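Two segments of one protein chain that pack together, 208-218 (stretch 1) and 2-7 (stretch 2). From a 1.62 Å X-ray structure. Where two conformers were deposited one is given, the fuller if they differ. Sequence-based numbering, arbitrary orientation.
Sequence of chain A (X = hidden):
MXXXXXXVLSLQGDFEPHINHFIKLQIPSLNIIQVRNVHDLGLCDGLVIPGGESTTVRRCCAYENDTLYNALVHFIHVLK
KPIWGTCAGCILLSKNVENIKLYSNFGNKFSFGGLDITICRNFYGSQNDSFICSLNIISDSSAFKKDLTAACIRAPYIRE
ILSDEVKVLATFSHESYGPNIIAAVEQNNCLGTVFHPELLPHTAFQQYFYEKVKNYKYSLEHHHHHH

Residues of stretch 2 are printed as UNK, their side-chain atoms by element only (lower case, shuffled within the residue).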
# COMPACT_ATOMS: atom_id res chain seq x y z
N TYR A 208 5.12 10.03 5.10
CA TYR A 208 5.11 9.04 6.18
C TYR A 208 5.80 7.76 5.75
O TYR A 208 6.63 7.17 6.47
CB TYR A 208 3.69 8.70 6.55
CG TYR A 208 3.57 7.80 7.71
CD1 TYR A 208 3.86 8.27 9.00
CD2 TYR A 208 3.17 6.52 7.60
CE1 TYR A 208 3.72 7.43 10.10
CE2 TYR A 208 2.98 5.71 8.69
CZ TYR A 208 3.27 6.16 9.93
OH TYR A 208 3.14 5.38 11.11
N PHE A 209 5.48 7.31 4.55
CA PHE A 209 6.12 6.04 4.06
C PHE A 209 7.62 6.30 3.84
O PHE A 209 8.43 5.42 4.17
CB PHE A 209 5.48 5.53 2.79
CG PHE A 209 6.04 4.19 2.36
CD1 PHE A 209 5.81 3.08 3.20
CD2 PHE A 209 6.73 3.98 1.20
CE1 PHE A 209 6.35 1.86 2.88
CE2 PHE A 209 7.25 2.75 0.88
CZ PHE A 209 7.07 1.73 1.72
N TYR A 210 8.02 7.44 3.33
CA TYR A 210 9.45 7.73 3.19
C TYR A 210 10.15 7.61 4.57
O TYR A 210 11.22 6.98 4.68
CB TYR A 210 9.63 9.12 2.64
CG TYR A 210 11.06 9.52 2.69
CD1 TYR A 210 11.98 9.11 1.76
CD2 TYR A 210 11.57 10.27 3.74
CE1 TYR A 210 13.32 9.46 1.85
CE2 TYR A 210 12.90 10.62 3.85
CZ TYR A 210 13.81 10.17 2.93
OH TYR A 210 15.19 10.47 2.95
N GLU A 211 9.60 8.24 5.60
CA GLU A 211 10.20 8.19 6.91
C GLU A 211 10.26 6.74 7.42
O GLU A 211 11.27 6.37 8.03
CB GLU A 211 9.42 9.08 7.84
CG GLU A 211 9.65 10.53 7.61
CD GLU A 211 11.02 11.02 8.01
OE1 GLU A 211 11.64 10.42 8.89
OE2 GLU A 211 11.50 12.03 7.49
N LYS A 212 9.27 5.92 7.06
CA LYS A 212 9.28 4.50 7.43
C LYS A 212 10.47 3.79 6.84
O LYS A 212 11.20 3.00 7.45
CB LYS A 212 8.00 3.84 6.99
CG LYS A 212 7.77 2.47 7.51
CD LYS A 212 6.36 2.00 7.16
CE LYS A 212 6.09 0.50 7.56
NZ LYS A 212 5.94 0.52 9.03
N VAL A 213 10.69 4.05 5.56
CA VAL A 213 11.84 3.46 4.81
C VAL A 213 13.15 3.97 5.40
O VAL A 213 14.11 3.20 5.58
CB VAL A 213 11.73 3.74 3.30
CG1 VAL A 213 12.97 3.15 2.57
CG2 VAL A 213 10.46 3.18 2.70
N LYS A 214 13.23 5.30 5.64
CA LYS A 214 14.44 5.87 6.26
C LYS A 214 14.75 5.24 7.58
O LYS A 214 15.94 4.87 7.79
CB LYS A 214 14.21 7.38 6.42
CG LYS A 214 15.45 8.08 6.98
CD LYS A 214 15.06 9.39 7.61
CE LYS A 214 14.61 9.16 9.06
NZ LYS A 214 14.19 10.38 9.75
N ASN A 215 13.76 5.02 8.41
CA ASN A 215 14.00 4.46 9.77
C ASN A 215 14.44 3.00 9.63
O ASN A 215 15.34 2.51 10.31
CB ASN A 215 12.74 4.50 10.59
CG ASN A 215 12.33 5.94 11.01
OD1 ASN A 215 13.13 6.78 11.06
ND2 ASN A 215 11.10 6.09 11.44
N TYR A 216 13.81 2.29 8.70
CA TYR A 216 14.29 0.94 8.35
C TYR A 216 15.75 0.89 7.99
O TYR A 216 16.52 0.08 8.54
CB TYR A 216 13.40 0.28 7.24
CG TYR A 216 14.12 -0.88 6.56
CD1 TYR A 216 14.10 -2.09 7.11
CD2 TYR A 216 14.82 -0.70 5.37
CE1 TYR A 216 14.80 -3.14 6.49
CE2 TYR A 216 15.52 -1.71 4.79
CZ TYR A 216 15.50 -2.94 5.36
OH TYR A 216 16.22 -3.93 4.75
N LYS A 217 16.18 1.76 7.10
CA LYS A 217 17.57 1.74 6.64
C LYS A 217 18.49 2.02 7.81
O LYS A 217 19.56 1.39 7.91
CB LYS A 217 17.77 2.79 5.54
CG LYS A 217 18.86 2.37 4.54
CD LYS A 217 18.73 3.07 3.25
CE LYS A 217 19.80 2.67 2.24
NZ LYS A 217 19.95 1.20 2.02
N TYR A 218 18.11 2.97 8.68
CA TYR A 218 18.91 3.35 9.83
C TYR A 218 19.02 2.15 10.80
O TYR A 218 20.08 1.88 11.39
CB TYR A 218 18.24 4.52 10.51
CG TYR A 218 18.47 5.88 9.84
CD1 TYR A 218 19.11 6.02 8.59
CD2 TYR A 218 18.09 7.06 10.51
CE1 TYR A 218 19.38 7.35 8.03
CE2 TYR A 218 18.31 8.34 9.95
CZ TYR A 218 18.96 8.45 8.71
OH TYR A 218 19.21 9.72 8.18
N UNK A 2 22.52 10.06 2.93
CA UNK A 2 22.45 8.63 2.58
C UNK A 2 21.53 8.56 1.33
O UNK A 2 20.83 9.55 1.01
o UNK A 2 21.50 6.55 3.38
c UNK A 2 21.89 7.84 3.79
N UNK A 3 21.57 7.47 0.57
CA UNK A 3 20.71 7.39 -0.61
C UNK A 3 19.60 6.41 -0.24
O UNK A 3 19.90 5.25 0.05
o UNK A 3 22.25 9.79 -3.19
o UNK A 3 21.52 7.98 -4.31
c UNK A 3 21.43 6.79 -1.78
c UNK A 3 22.60 7.64 -2.29
c UNK A 3 22.08 8.56 -3.34
N UNK A 4 18.34 6.82 -0.36
CA UNK A 4 17.19 5.93 -0.13
C UNK A 4 16.51 5.73 -1.48
O UNK A 4 16.29 6.69 -2.23
c UNK A 4 16.92 5.46 2.82
c UNK A 4 14.79 6.00 0.68
c UNK A 4 16.75 6.77 2.20
c UNK A 4 16.18 6.67 0.77
N UNK A 5 16.25 4.44 -1.83
CA UNK A 5 15.54 4.09 -3.05
C UNK A 5 14.19 3.45 -2.71
O UNK A 5 14.15 2.45 -1.98
c UNK A 5 15.55 2.74 -5.20
c UNK A 5 16.34 3.10 -3.90
o UNK A 5 17.59 3.74 -4.23
N UNK A 6 13.14 4.07 -3.19
CA UNK A 6 11.81 3.52 -3.08
C UNK A 6 11.36 3.09 -4.46
O UNK A 6 11.47 3.86 -5.42
c UNK A 6 10.78 4.49 -2.42
c UNK A 6 10.43 5.72 -0.20
c UNK A 6 11.24 4.68 -0.98
c UNK A 6 9.38 3.90 -2.57
N UNK A 7 10.87 1.88 -4.56
CA UNK A 7 10.37 1.38 -5.84
C UNK A 7 8.87 1.45 -5.89
O UNK A 7 8.16 1.43 -4.82

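Position 2 has two side-chain atoms, one carbon and then one oxygen. The CA-to-CB bond points toward the helix, and the oxygen lies 4.4 Å from CE of Lys 217. A single carbon ending in a hydroxyl is serine, so this is Ser 2.

Position 3 has three carbons in a row, and the third carries two oxygens. The CA-to-CB bond points away from the helix, and no side-chain atom comes within 4.5 Å of it. Two chain carbons ending in a carboxylate, whose carbon is the third, make glutamate, Glu 3. Its backbone does the touching: O of Glu 3 lies 3.4 Å from CE of Lys 217.

Position 4 has four carbons and no other element. The chain forks at the first carbon, and one arm is two carbons long. The CA-to-CB bond points toward the helix, and the side chain meets Tyr 210, Val 213, Lys 214 and Lys 217. This is isoleucine, Ile 4. Its CG2 lies 3.9 Å from CE1 of Tyr 210 and 3.9 Å from CG1 of Val 213. Its CD1 reaches CA of Lys 214 at 4.3 Å. The same CD1 is 3.0 Å from CD of Lys 217, which is very close for two carbons. Two conformers were deposited here.

Position 5 has one carbon carrying one oxygen and one further carbon. The CA-to-CB bond points away, and the side chain stays 6.9 Å or more from the helix. A fork at the first carbon with a hydroxyl and a methyl is threonine, Thr 5.

Position 6 again has four carbons, forked at the first, with one arm two carbons long. The CA-to-CB bond points toward the helix, and the side chain meets Phe 209, Tyr 210 and Val 213. Four carbons with this fork are again isoleucine, Ile 6. Its CD1 lies 3.9 Å from CG2 of Val 213 and 4.2 Å from CD1 of Tyr 210. Its CG2 sits at the edge of the Phe 209 ring, 4.2 Å from CE2 of Phe 209.

Position 7 has no side-chain atoms and touches nothing on the helix. It is Gly 7.

The contact follows from strand alternation. Ile 4 and Ile 6 face the helix, while Thr 5 between them turns away. On the helix, Val 213 points toward the strand, and the rings of Phe 209 and Tyr 210 bring their ends nearer. Lys 217 lays its aliphatic chain along the start of stretch 2, and its NZ is hydrogen-bonded elsewhere in the structure. No hydrogen bond joins the stretches; packing of apolar groups dominates the 406 Å² buried between them.

Stretch 2 2-7: SEITIG
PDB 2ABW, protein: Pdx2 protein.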